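Local coordinates for tailspike protein (PDB 6E1R) that probably recognises and breaks down the capsular polysaccharide of its Acinetobacter baumannii host, acting as the trimeric tailspike of the phage, at residues Ile318-Asn323 with Gly327-Ile332; Ile237-Val242 with Thr274-Phe279; Tyr358-Cys363 with Ala370-Ser375; Cys281-Asn286 with Glu290-Cys295. One frame throughout, in Å; residues are numbered along the deposited sequence.

Contact 1 (Ile318-Asn323 with Gly327-Ile332); sequences IKTLGN and GFVPLI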
loop_
_atom_site.group_PDB
_atom_site.type_symbol
_atom_site.label_atom_id
_atom_site.label_comp_id
_atom_site.label_asym_id
_atom_site.label_seq_id
_atom_site.Cartn_x
_atom_site.Cartn_y
_atom_site.Cartn_z
ATOM N N ILE A 318 -7.014 -18.324 0.281
ATOM C CA ILE A 318 -5.815 -18.517 -0.521
ATOM C C ILE A 318 -5.140 -19.806 -0.069
ATOM O O ILE A 318 -5.071 -20.098 1.129
ATOM C CB ILE A 318 -4.860 -17.308 -0.417
ATOM C CG1 ILE A 318 -3.643 -17.502 -1.324
ATOM C CG2 ILE A 318 -4.438 -17.064 1.030
ATOM C CD1 ILE A 318 -2.839 -16.240 -1.545
ATOM N N LYS A 319 -4.665 -20.588 -1.036
ATOM C CA LYS A 319 -4.021 -21.872 -0.776
ATOM C C LYS A 319 -2.747 -21.950 -1.605
ATOM O O LYS A 319 -2.808 -22.019 -2.836
ATOM C CB LYS A 319 -4.956 -23.035 -1.104
ATOM C CG LYS A 319 -4.336 -24.406 -0.889
ATOM C CD LYS A 319 -5.328 -25.516 -1.191
ATOM C CE LYS A 319 -4.715 -26.885 -0.951
ATOM N NZ LYS A 319 -5.709 -27.979 -1.132
ATOM N N THR A 320 -1.599 -21.939 -0.934
ATOM C CA THR A 320 -0.313 -22.002 -1.609
ATOM C C THR A 320 0.130 -23.450 -1.784
ATOM O O THR A 320 -0.134 -24.310 -0.939
ATOM C CB THR A 320 0.750 -21.226 -0.829
ATOM O OG1 THR A 320 0.717 -21.617 0.551
ATOM C CG2 THR A 320 0.506 -19.727 -0.938
ATOM N N LEU A 321 0.812 -23.710 -2.897
ATOM C CA LEU A 321 1.280 -25.041 -3.252
ATOM C C LEU A 321 2.741 -24.970 -3.677
ATOM O O LEU A 321 3.320 -23.891 -3.819
ATOM C CB LEU A 321 0.432 -25.650 -4.378
ATOM C CG LEU A 321 -1.013 -26.020 -4.048
ATOM C CD1 LEU A 321 -1.795 -26.296 -5.320
ATOM C CD2 LEU A 321 -1.041 -27.232 -3.140
ATOM N N GLY A 322 3.329 -26.138 -3.895
ATOM C CA GLY A 322 4.681 -26.245 -4.402
ATOM C C GLY A 322 5.625 -26.857 -3.383
ATOM O O GLY A 322 5.220 -27.421 -2.361
ATOM N N ASN A 323 6.917 -26.733 -3.682
ATOM C CA ASN A 323 7.989 -27.239 -2.835
ATOM C C ASN A 323 8.804 -26.054 -2.338
ATOM O O ASN A 323 9.341 -25.286 -3.144
ATOM C CB ASN A 323 8.871 -28.224 -3.605
ATOM C CG ASN A 323 10.002 -28.782 -2.762
ATOM O OD1 ASN A 323 9.981 -28.697 -1.534
ATOM N ND2 ASN A 323 11.000 -29.359 -3.423
ATOM N N GLY A 327 10.926 -22.853 -4.084
ATOM C CA GLY A 327 10.477 -21.494 -3.855
ATOM C C GLY A 327 9.212 -21.508 -3.027
ATOM O O GLY A 327 8.522 -22.528 -2.921
ATOM N N PHE A 328 8.917 -20.351 -2.441
ATOM C CA PHE A 328 7.753 -20.239 -1.574
ATOM C C PHE A 328 7.358 -18.778 -1.439
ATOM O O PHE A 328 8.136 -17.871 -1.745
ATOM C CB PHE A 328 8.023 -20.842 -0.189
ATOM C CG PHE A 328 9.111 -20.143 0.577
ATOM C CD1 PHE A 328 8.808 -19.116 1.460
ATOM C CD2 PHE A 328 10.436 -20.513 0.419
ATOM C CE1 PHE A 328 9.807 -18.472 2.166
ATOM C CE2 PHE A 328 11.441 -19.873 1.124
ATOM C CZ PHE A 328 11.125 -18.853 1.998
ATOM N N VAL A 329 6.135 -18.570 -0.967
ATOM C CA VAL A 329 5.656 -17.243 -0.595
ATOM C C VAL A 329 6.139 -16.976 0.825
ATOM O O VAL A 329 5.858 -17.774 1.730
ATOM C CB VAL A 329 4.126 -17.146 -0.702
ATOM C CG1 VAL A 329 3.645 -15.771 -0.268
ATOM C CG2 VAL A 329 3.673 -17.452 -2.122
ATOM N N PRO A 330 6.890 -15.905 1.067
ATOM C CA PRO A 330 7.346 -15.627 2.435
ATOM C C PRO A 330 6.255 -15.006 3.288
ATOM O O PRO A 330 6.200 -15.234 4.501
ATOM C CB PRO A 330 8.517 -14.661 2.221
ATOM C CG PRO A 330 8.177 -13.954 0.953
ATOM C CD PRO A 330 7.472 -14.970 0.089
ATOM N N LEU A 331 5.383 -14.216 2.665
ATOM C CA LEU A 331 4.393 -13.445 3.398
ATOM C C LEU A 331 3.133 -13.276 2.564
ATOM O O LEU A 331 3.205 -12.979 1.369
ATOM C CB LEU A 331 4.946 -12.069 3.785
ATOM C CG LEU A 331 3.933 -11.065 4.336
ATOM C CD1 LEU A 331 3.344 -11.572 5.640
ATOM C CD2 LEU A 331 4.577 -9.699 4.524
ATOM N N ILE A 332 1.983 -13.464 3.204
ATOM C CA ILE A 332 0.689 -13.099 2.643
ATOM C C ILE A 332 0.080 -12.075 3.590
ATOM O O ILE A 332 -0.307 -12.415 4.716
ATOM C CB ILE A 332 -0.235 -14.308 2.461
ATOM C CG1 ILE A 332 0.367 -15.291 1.455
ATOM C CG2 ILE A 332 -1.616 -13.856 2.006
ATOM C CD1 ILE A 332 -0.502 -16.503 1.192
#
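Ile318, Thr320, Val329 and Ile332 meet inside the parallel beta-helix of the tailspike, where the chain leaves strand 316-320, turns back and enters strand 331-338 of a different sheet. The end-to-end directions of the two segments differ by 160°, so they face each other as the arms of a turn.

The apolar part is centred on the terminal methyl of Ile332. Its CD1 meets the end of Ile318 tip to tip, 3.6 Å from Ile318 CD1, because Ile318 holds CG1 opposite its backbone N (chi1 -177°) and extends straight across the interior. The same methyl lies 4.0 Å from Thr320 CG2. Thr320 CG2 also lies 4.1 Å from Val329 CG2, the two side chains crossing at an angle. Ile301 packs against both Ile318 and Val329, and Pro356 against Thr320 and Ile332.

Phe328, in contrast, leads away from the other arm and meets the rings of His392 and Tyr364 of the second subunit.

The polar part lies at the mouth of the turn: Gly327 N donates to Asn323 O over 3.1 Å, nearly straight at 173°, with the donor in the carbonyl plane.

Contact 2 (Ile237-Val242 with Thr274-Phe279); sequences IRSLGV and TQWHFF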
loop_
_atom_site.group_PDB
_atom_site.type_symbol
_atom_site.label_atom_id
_atom_site.label_comp_id
_atom_site.label_asym_id
_atom_site.label_seq_id
_atom_site.Cartn_x
_atom_site.Cartn_y
_atom_site.Cartn_z
ATOM N N ILE A 237 -9.001 -16.321 -13.760
ATOM C CA ILE A 237 -7.657 -16.307 -14.326
ATOM C C ILE A 237 -6.991 -17.659 -14.101
ATOM O O ILE A 237 -7.078 -18.235 -13.011
ATOM C CB ILE A 237 -6.806 -15.167 -13.722
ATOM C CG1 ILE A 237 -7.399 -13.807 -14.095
ATOM C CG2 ILE A 237 -5.358 -15.260 -14.181
ATOM C CD1 ILE A 237 -6.717 -12.648 -13.436
ATOM N N ARG A 238 -6.330 -18.163 -15.144
ATOM C CA ARG A 238 -5.482 -19.353 -15.064
ATOM C C ARG A 238 -4.227 -19.062 -15.877
ATOM O O ARG A 238 -4.265 -19.092 -17.111
ATOM C CB ARG A 238 -6.155 -20.605 -15.608
ATOM C CG ARG A 238 -5.299 -21.844 -15.357
ATOM C CD ARG A 238 -5.649 -23.003 -16.276
ATOM N NE ARG A 238 -6.826 -23.776 -15.911
ATOM C CZ ARG A 238 -7.331 -24.732 -16.684
ATOM N NH1 ARG A 238 -6.757 -25.007 -17.848
ATOM N NH2 ARG A 238 -8.401 -25.412 -16.299
ATOM N N SER A 239 -3.125 -18.784 -15.196
ATOM C CA SER A 239 -1.857 -18.502 -15.858
ATOM C C SER A 239 -0.937 -19.688 -15.590
ATOM O O SER A 239 -0.400 -19.831 -14.489
ATOM C CB SER A 239 -1.256 -17.189 -15.363
ATOM O OG SER A 239 -2.166 -16.119 -15.543
ATOM N N LEU A 240 -0.745 -20.527 -16.600
ATOM C CA LEU A 240 0.128 -21.686 -16.501
ATOM C C LEU A 240 1.378 -21.438 -17.330
ATOM O O LEU A 240 1.286 -21.135 -18.525
ATOM C CB LEU A 240 -0.584 -22.956 -16.968
ATOM C CG LEU A 240 -1.899 -23.280 -16.256
ATOM C CD1 LEU A 240 -2.395 -24.666 -16.641
ATOM C CD2 LEU A 240 -1.752 -23.156 -14.743
ATOM N N GLY A 241 2.540 -21.570 -16.699
ATOM C CA GLY A 241 3.790 -21.333 -17.389
ATOM C C GLY A 241 4.764 -22.488 -17.301
ATOM O O GLY A 241 4.366 -23.635 -17.068
ATOM N N VAL A 242 6.048 -22.189 -17.487
ATOM C CA VAL A 242 7.126 -23.166 -17.398
ATOM C C VAL A 242 8.126 -22.661 -16.366
ATOM O O VAL A 242 8.510 -21.485 -16.394
ATOM C CB VAL A 242 7.805 -23.385 -18.763
ATOM C CG1 VAL A 242 8.955 -24.370 -18.643
ATOM C CG2 VAL A 242 6.790 -23.860 -19.794
ATOM N N THR A 274 5.756 -14.833 -9.491
ATOM C CA THR A 274 6.055 -13.853 -8.459
ATOM C C THR A 274 5.225 -12.586 -8.631
ATOM O O THR A 274 4.856 -12.205 -9.744
ATOM C CB THR A 274 7.544 -13.486 -8.473
ATOM O OG1 THR A 274 7.904 -12.986 -9.767
ATOM C CG2 THR A 274 8.394 -14.702 -8.159
ATOM N N GLN A 275 4.932 -11.947 -7.497
ATOM C CA GLN A 275 4.377 -10.594 -7.435
ATOM C C GLN A 275 2.993 -10.523 -8.090
ATOM O O GLN A 275 2.802 -9.975 -9.177
ATOM C CB GLN A 275 5.349 -9.586 -8.061
ATOM C CG GLN A 275 6.671 -9.470 -7.317
ATOM C CD GLN A 275 6.530 -8.773 -5.979
ATOM O OE1 GLN A 275 5.841 -7.759 -5.865
ATOM N NE2 GLN A 275 7.183 -9.316 -4.956
ATOM N N TRP A 276 2.028 -11.099 -7.380
ATOM C CA TRP A 276 0.605 -10.936 -7.668
ATOM C C TRP A 276 -0.003 -10.187 -6.487
ATOM O O TRP A 276 -0.121 -10.744 -5.391
ATOM C CB TRP A 276 -0.084 -12.285 -7.865
ATOM C CG TRP A 276 0.258 -13.016 -9.134
ATOM C CD1 TRP A 276 1.492 -13.442 -9.530
ATOM C CD2 TRP A 276 -0.659 -13.444 -10.150
ATOM N NE1 TRP A 276 1.404 -14.094 -10.737
ATOM C CE2 TRP A 276 0.093 -14.109 -11.139
ATOM C CE3 TRP A 276 -2.042 -13.321 -10.325
ATOM C CZ2 TRP A 276 -0.491 -14.651 -12.283
ATOM C CZ3 TRP A 276 -2.619 -13.858 -11.462
ATOM C CH2 TRP A 276 -1.843 -14.513 -12.427
ATOM N N HIS A 277 -0.383 -8.930 -6.703
ATOM C CA HIS A 277 -0.897 -8.088 -5.633
ATOM C C HIS A 277 -2.256 -7.520 -6.018
ATOM O O HIS A 277 -2.574 -7.376 -7.201
ATOM C CB HIS A 277 0.081 -6.956 -5.296
ATOM C CG HIS A 277 1.436 -7.437 -4.884
ATOM N ND1 HIS A 277 1.632 -8.268 -3.801
ATOM C CD2 HIS A 277 2.662 -7.212 -5.411
ATOM C CE1 HIS A 277 2.919 -8.532 -3.677
ATOM N NE2 HIS A 277 3.567 -7.902 -4.641
ATOM N N PHE A 278 -3.053 -7.195 -5.001
ATOM C CA PHE A 278 -4.444 -6.784 -5.174
ATOM C C PHE A 278 -4.701 -5.532 -4.346
ATOM O O PHE A 278 -4.752 -5.599 -3.113
ATOM C CB PHE A 278 -5.399 -7.909 -4.772
ATOM C CG PHE A 278 -5.186 -9.185 -5.535
ATOM C CD1 PHE A 278 -4.239 -10.109 -5.122
ATOM C CD2 PHE A 278 -5.936 -9.464 -6.664
ATOM C CE1 PHE A 278 -4.042 -11.282 -5.826
ATOM C CE2 PHE A 278 -5.746 -10.636 -7.371
ATOM C CZ PHE A 278 -4.797 -11.545 -6.952
ATOM N N PHE A 279 -4.870 -4.395 -5.020
ATOM C CA PHE A 279 -5.135 -3.118 -4.363
ATOM C C PHE A 279 -6.631 -2.832 -4.422
ATOM O O PHE A 279 -7.183 -2.604 -5.504
ATOM C CB PHE A 279 -4.342 -1.992 -5.023
ATOM C CG PHE A 279 -2.863 -2.061 -4.778
ATOM C CD1 PHE A 279 -2.048 -2.831 -5.590
ATOM C CD2 PHE A 279 -2.287 -1.353 -3.736
ATOM C CE1 PHE A 279 -0.684 -2.894 -5.367
ATOM C CE2 PHE A 279 -0.925 -1.413 -3.508
ATOM C CZ PHE A 279 -0.123 -2.184 -4.325
#
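Segments 237-242 and 274-279 come no nearer than 11.4 Å between the CA atoms of Ser239 and Trp276, too far for backbone pairing, and the gap is bridged by side chains alone. From the 274-279 side the bridging is done by the indole of Trp276 alone. With CG opposite the carbonyl carbon (chi1 -71°), the ring points at the other strand and presents the outer edge of its six-membered ring. Two neighbours meet that edge close to the ring plane: Ser239 OG lies 3.5 Å from Trp276 CH2, and Ile237 CG2 lies 4.0 Å from the same carbon. The serine leans to the CZ2 side of the edge and the isoleucine to the CZ3 side.

The polar atoms have partners outside the pair. Ser239 OG is hydrogen-bonded to Ala210 O, and Trp276 NE1, on the five-membered ring away from the contact edge, donates to Pro248 O, while Trp269 stacks on the indole. The ring is thus held at its nitrogen, along its edge and over a face.

His277 faces away from this core. Its NE2 donates to Gln275 OE1 over 2.6 Å at 148°; the oxygen sits near the imidazole plane, although the donor stands 56° out of the amide plane. Gln275 continues into the trimer interface, with OE1 bonded to Gly306 N and NE2 to Gly336 O of the second subunit. Large apolar side chains spanning two sheets on the inside, with polar ones turned to a neighbouring subunit, fit a trimeric parallel beta-helix.

Contact 3 (Tyr358-Cys363 with Ala370-Ser375); sequences YIFEGC and AVVESS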
loop_
_atom_site.group_PDB
_atom_site.type_symbol
_atom_site.label_atom_id
_atom_site.label_comp_id
_atom_site.label_asym_id
_atom_site.label_seq_id
_atom_site.Cartn_x
_atom_site.Cartn_y
_atom_site.Cartn_z
ATOM N N TYR A 358 1.736 -15.014 7.783
ATOM C CA TYR A 358 0.559 -14.194 7.537
ATOM C C TYR A 358 0.597 -12.933 8.386
ATOM O O TYR A 358 1.031 -12.959 9.541
ATOM C CB TYR A 358 -0.726 -14.980 7.822
ATOM C CG TYR A 358 -0.965 -16.111 6.849
ATOM C CD1 TYR A 358 -0.364 -17.349 7.030
ATOM C CD2 TYR A 358 -1.788 -15.937 5.745
ATOM C CE1 TYR A 358 -0.579 -18.385 6.139
ATOM C CE2 TYR A 358 -2.008 -16.965 4.851
ATOM C CZ TYR A 358 -1.403 -18.186 5.052
ATOM O OH TYR A 358 -1.621 -19.212 4.160
ATOM N N ILE A 359 0.139 -11.832 7.799
ATOM C CA ILE A 359 -0.063 -10.575 8.505
ATOM C C ILE A 359 -1.508 -10.149 8.290
ATOM O O ILE A 359 -1.951 -9.997 7.145
ATOM C CB ILE A 359 0.909 -9.483 8.032
ATOM C CG1 ILE A 359 2.323 -9.771 8.542
ATOM C CG2 ILE A 359 0.441 -8.113 8.500
ATOM C CD1 ILE A 359 3.341 -8.724 8.143
ATOM N N PHE A 360 -2.237 -9.966 9.385
ATOM C CA PHE A 360 -3.598 -9.441 9.363
ATOM C C PHE A 360 -3.552 -8.086 10.057
ATOM O O PHE A 360 -3.468 -8.009 11.286
ATOM C CB PHE A 360 -4.574 -10.398 10.042
ATOM C CG PHE A 360 -4.806 -11.671 9.279
ATOM C CD1 PHE A 360 -3.924 -12.734 9.388
ATOM C CD2 PHE A 360 -5.914 -11.807 8.458
ATOM C CE1 PHE A 360 -4.137 -13.907 8.685
ATOM C CE2 PHE A 360 -6.136 -12.977 7.754
ATOM C CZ PHE A 360 -5.246 -14.028 7.868
ATOM N N GLU A 361 -3.601 -7.022 9.263
ATOM C CA GLU A 361 -3.400 -5.657 9.741
ATOM C C GLU A 361 -4.708 -4.888 9.593
ATOM O O GLU A 361 -5.076 -4.476 8.489
ATOM C CB GLU A 361 -2.265 -4.994 8.971
ATOM C CG GLU A 361 -1.808 -3.665 9.531
ATOM C CD GLU A 361 -0.717 -3.042 8.686
ATOM O OE1 GLU A 361 0.453 -3.459 8.819
ATOM O OE2 GLU A 361 -1.033 -2.151 7.874
ATOM N N GLY A 362 -5.405 -4.695 10.710
ATOM C CA GLY A 362 -6.613 -3.896 10.717
ATOM C C GLY A 362 -7.799 -4.502 10.004
ATOM O O GLY A 362 -8.725 -3.772 9.645
ATOM N N CYS A 363 -7.814 -5.817 9.799
ATOM C CA CYS A 363 -8.934 -6.450 9.120
ATOM C C CYS A 363 -10.193 -6.391 9.985
ATOM O O CYS A 363 -10.136 -6.269 11.213
ATOM C CB CYS A 363 -8.598 -7.897 8.765
ATOM S SG CYS A 363 -7.218 -8.065 7.609
ATOM N N ALA A 370 -11.582 -20.730 10.510
ATOM C CA ALA A 370 -10.351 -20.403 11.207
ATOM C C ALA A 370 -9.603 -19.314 10.443
ATOM O O ALA A 370 -9.952 -18.954 9.317
ATOM C CB ALA A 370 -9.478 -21.647 11.375
ATOM N N VAL A 371 -8.557 -18.782 11.073
ATOM C CA VAL A 371 -7.766 -17.740 10.427
ATOM C C VAL A 371 -6.749 -18.351 9.473
ATOM O O VAL A 371 -6.657 -17.953 8.305
ATOM C CB VAL A 371 -7.090 -16.852 11.487
ATOM C CG1 VAL A 371 -6.183 -15.833 10.822
ATOM C CG2 VAL A 371 -8.143 -16.161 12.340
ATOM N N VAL A 372 -5.975 -19.328 9.948
ATOM C CA VAL A 372 -4.991 -20.020 9.125
ATOM C C VAL A 372 -5.043 -21.508 9.443
ATOM O O VAL A 372 -5.589 -21.933 10.463
ATOM C CB VAL A 372 -3.555 -19.485 9.334
ATOM C CG1 VAL A 372 -3.435 -18.050 8.839
ATOM C CG2 VAL A 372 -3.159 -19.585 10.797
ATOM N N GLU A 373 -4.460 -22.301 8.546
ATOM C CA GLU A 373 -4.311 -23.737 8.742
ATOM C C GLU A 373 -2.949 -24.161 8.220
ATOM O O GLU A 373 -2.616 -23.893 7.063
ATOM C CB GLU A 373 -5.416 -24.528 8.034
ATOM C CG GLU A 373 -5.283 -26.035 8.207
ATOM C CD GLU A 373 -6.379 -26.811 7.503
ATOM O OE1 GLU A 373 -7.514 -26.298 7.415
ATOM O OE2 GLU A 373 -6.103 -27.936 7.037
ATOM N N SER A 374 -2.169 -24.822 9.071
ATOM C CA SER A 374 -0.827 -25.224 8.686
ATOM C C SER A 374 -0.879 -26.411 7.727
ATOM O O SER A 374 -1.940 -26.975 7.443
ATOM C CB SER A 374 -0.001 -25.581 9.921
ATOM O OG SER A 374 -0.487 -26.763 10.533
ATOM N N SER A 375 0.298 -26.789 7.224
ATOM C CA SER A 375 0.391 -27.943 6.337
ATOM C C SER A 375 0.026 -29.240 7.040
ATOM O O SER A 375 -0.364 -30.206 6.374
ATOM C CB SER A 375 1.799 -28.041 5.752
ATOM O OG SER A 375 2.779 -28.053 6.775
#
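Val371 and Val372 push their methyls against Tyr358 and Phe360 in the interior of the parallel beta-helix, where strand 357-361 of one sheet looks across at strand 372-373 of another. The backbones stay apart, 8.2 Å between Tyr358 CA and Val372 CA, and no hydrogen bond joins the segments; the fit is one of shape.

Two bumps meet two flat surfaces. Val372 places CG1 opposite its carbonyl carbon (chi1 -66°), which sends this methyl into the angle between the two aromatic rings. There it rests over one face of Tyr358, 3.8 Å from the ring centroid and only 17° off the normal, a CH-pi contact. Its fit with the other ring differs, since Val372 CG1 lies at the edge of Phe360, 4.2 Å from CE1. One methyl therefore fills the notch formed by a tyrosine face and a phenylalanine edge.

The second bump comes from the corner residue. Val371 covers a face of Phe360 with its own CG1, again a CH-pi contact, but 29° off the normal and displaced toward the outer end of the ring.

Neighbours fix both rings. Phe334, on strand 331-338, stacks with Phe360, and Tyr358 carries its hydroxyl to Asn350, to which OH is hydrogen-bonded through OD1. Beyond the corner, Glu373 turns from the core and forms a salt bridge with Lys349. The nearest approaches are Val371 CG1 to Phe360 CE1 at 3.5 Å and Val372 CG1 to Tyr358 CD1 at 3.6 Å.

Contact 4 (Cys281-Asn286 with Glu290-Cys295); sequences CDLEQN and EALIKC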
loop_
_atom_site.group_PDB
_atom_site.type_symbol
_atom_site.label_atom_id
_atom_site.label_comp_id
_atom_site.label_asym_id
_atom_site.label_seq_id
_atom_site.Cartn_x
_atom_site.Cartn_y
_atom_site.Cartn_z
ATOM N N CYS A 281 -9.265 -4.583 -4.159
ATOM C CA CYS A 281 -10.067 -5.474 -4.981
ATOM C C CYS A 281 -11.242 -6.034 -4.182
ATOM O O CYS A 281 -11.300 -5.940 -2.954
ATOM C CB CYS A 281 -9.208 -6.604 -5.544
ATOM S SG CYS A 281 -7.957 -6.052 -6.725
ATOM N N ASP A 282 -12.191 -6.626 -4.901
ATOM C CA ASP A 282 -13.434 -7.122 -4.318
ATOM C C ASP A 282 -13.612 -8.580 -4.720
ATOM O O ASP A 282 -13.887 -8.877 -5.887
ATOM C CB ASP A 282 -14.618 -6.273 -4.780
ATOM C CG ASP A 282 -15.920 -6.666 -4.112
ATOM O OD1 ASP A 282 -15.887 -7.430 -3.126
ATOM O OD2 ASP A 282 -16.980 -6.207 -4.586
ATOM N N LEU A 283 -13.457 -9.486 -3.759
ATOM C CA LEU A 283 -13.625 -10.923 -3.969
ATOM C C LEU A 283 -14.789 -11.380 -3.095
ATOM O O LEU A 283 -14.604 -11.686 -1.915
ATOM C CB LEU A 283 -12.342 -11.700 -3.643
ATOM C CG LEU A 283 -11.119 -11.564 -4.556
ATOM C CD1 LEU A 283 -10.419 -10.222 -4.381
ATOM C CD2 LEU A 283 -10.150 -12.711 -4.311
ATOM N N GLU A 284 -15.989 -11.427 -3.671
ATOM C CA GLU A 284 -17.176 -11.756 -2.897
ATOM C C GLU A 284 -18.143 -12.583 -3.731
ATOM O O GLU A 284 -18.078 -12.609 -4.963
ATOM C CB GLU A 284 -17.883 -10.499 -2.368
ATOM C CG GLU A 284 -18.454 -9.589 -3.440
ATOM C CD GLU A 284 -19.277 -8.457 -2.854
ATOM O OE1 GLU A 284 -20.116 -8.729 -1.969
ATOM O OE2 GLU A 284 -19.086 -7.296 -3.269
ATOM N N GLN A 285 -19.039 -13.277 -3.023
ATOM C CA GLN A 285 -20.154 -14.012 -3.622
ATOM C C GLN A 285 -19.684 -15.128 -4.552
ATOM O O GLN A 285 -20.364 -15.467 -5.523
ATOM C CB GLN A 285 -21.104 -13.063 -4.359
ATOM C CG GLN A 285 -21.732 -12.010 -3.460
ATOM C CD GLN A 285 -22.651 -11.071 -4.214
ATOM O OE1 GLN A 285 -22.939 -11.276 -5.392
ATOM N NE2 GLN A 285 -23.120 -10.031 -3.534
ATOM N N ASN A 286 -18.528 -15.715 -4.262
ATOM C CA ASN A 286 -18.017 -16.820 -5.056
ATOM C C ASN A 286 -18.502 -18.155 -4.497
ATOM O O ASN A 286 -18.947 -18.256 -3.351
ATOM C CB ASN A 286 -16.490 -16.795 -5.101
ATOM C CG ASN A 286 -15.949 -15.527 -5.724
ATOM O OD1 ASN A 286 -15.781 -15.443 -6.941
ATOM N ND2 ASN A 286 -15.670 -14.530 -4.891
ATOM N N GLU A 290 -12.565 -25.205 -3.757
ATOM C CA GLU A 290 -11.369 -25.415 -2.950
ATOM C C GLU A 290 -10.877 -24.119 -2.322
ATOM O O GLU A 290 -10.790 -24.030 -1.093
ATOM C CB GLU A 290 -10.261 -26.060 -3.789
ATOM C CG GLU A 290 -10.625 -27.435 -4.349
ATOM C CD GLU A 290 -9.466 -28.073 -5.076
ATOM O OE1 GLU A 290 -8.316 -27.708 -4.766
ATOM O OE2 GLU A 290 -9.696 -28.917 -5.969
ATOM N N ALA A 291 -10.568 -23.108 -3.128
ATOM C CA ALA A 291 -10.084 -21.837 -2.615
ATOM C C ALA A 291 -10.422 -20.737 -3.609
ATOM O O ALA A 291 -10.837 -20.997 -4.739
ATOM C CB ALA A 291 -8.578 -21.881 -2.349
ATOM N N LEU A 292 -10.259 -19.489 -3.166
ATOM C CA LEU A 292 -10.396 -18.367 -4.088
ATOM C C LEU A 292 -9.131 -18.182 -4.914
ATOM O O LEU A 292 -9.205 -17.848 -6.102
ATOM C CB LEU A 292 -10.728 -17.085 -3.325
ATOM C CG LEU A 292 -12.022 -17.072 -2.512
ATOM C CD1 LEU A 292 -12.235 -15.705 -1.891
ATOM C CD2 LEU A 292 -13.210 -17.465 -3.376
ATOM N N ILE A 293 -7.967 -18.393 -4.303
ATOM C CA ILE A 293 -6.677 -18.264 -4.971
ATOM C C ILE A 293 -5.874 -19.520 -4.659
ATOM O O ILE A 293 -5.446 -19.720 -3.516
ATOM C CB ILE A 293 -5.916 -17.007 -4.526
ATOM C CG1 ILE A 293 -6.747 -15.751 -4.793
ATOM C CG2 ILE A 293 -4.573 -16.919 -5.234
ATOM C CD1 ILE A 293 -6.111 -14.484 -4.276
ATOM N N LYS A 294 -5.672 -20.365 -5.666
ATOM C CA LYS A 294 -4.827 -21.550 -5.562
ATOM C C LYS A 294 -3.615 -21.326 -6.454
ATOM O O LYS A 294 -3.752 -21.246 -7.680
ATOM C CB LYS A 294 -5.571 -22.815 -5.977
ATOM C CG LYS A 294 -4.678 -24.048 -5.960
ATOM C CD LYS A 294 -5.282 -25.206 -6.726
ATOM C CE LYS A 294 -6.506 -25.741 -6.034
ATOM N NZ LYS A 294 -7.022 -26.971 -6.705
ATOM N N CYS A 295 -2.435 -21.225 -5.852
ATOM C CA CYS A 295 -1.251 -20.848 -6.606
ATOM C C CYS A 295 -0.028 -21.610 -6.118
ATOM O O CYS A 295 0.156 -21.808 -4.915
ATOM C CB CYS A 295 -0.990 -19.340 -6.501
ATOM S SG CYS A 295 -0.656 -18.759 -4.823
#
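A corner of the parallel beta-helix brings Leu283 and Asn286 against Leu292 and Ile293, as the chain passes from strand 281-284 to strand 293-297 in a different sheet. The nearest CA atoms, those of Asn286 and Leu292, are 7.8 Å apart, and contact is made by side chains.

Leu292, at the corner itself, reaches back with its two methyls divided between two partners. CD2 lies against the aliphatic base of the asparagine, 3.8 Å from Asn286 CB, and CD1 approaches Leu283 CB at 4.4 Å. Having CG opposite the carbonyl carbon (chi1 -61°) and an extended chi2, Leu292 carries this fork toward strand 281-284. Further inward, Leu283 CD2 and Ile293 CD1 make a second contact at the same 4.4 Å, both looser than the one at Asn286.

The amide of Asn286 is turned to other partners: OD1 accepts from Gly261 N and ND2 donates to Phe258 O, both in the neighbouring turn of chain, while Asn286 N is bonded to Asn311 OD1. Its buried polar end is thus satisfied by backbone groups, while its CB faces Leu292 CD2.

Charged groups stand apart from this apolar patch. Lys294 forms a salt bridge with Asp264, and Glu284 one with Arg259. No polar bond crosses between the segments, so the corner is joined here by dispersion and burial of methyls, while hydrogen bonds of Asn286 to flanking chain fix the surface on which Leu292 rests.

All four contacts lie in the central parallel beta-helix and follow one another along the chain without overlap, in the order 2, 4, 1, 3. Strands 235-239, 293-297, 316-320 and 372-373 belong to one six-stranded parallel sheet, through which every contact reaches the same side of the solenoid. Contacts 4 and 1 are joined by neighbouring strands, as are contacts 1 and 3 through strands 331-338 and 357-361. Contact 2 touches contact 4 where Phe278 packs on Ile293. Centres are 12 to 16 Å apart except for contacts 2 and 3, at 21 Å. Successive coils thus build one continuous interior, and segments of all four reach neighbouring subunits: contacts 1, 2 and 3 the second, contacts 2, 3 and 4 the third.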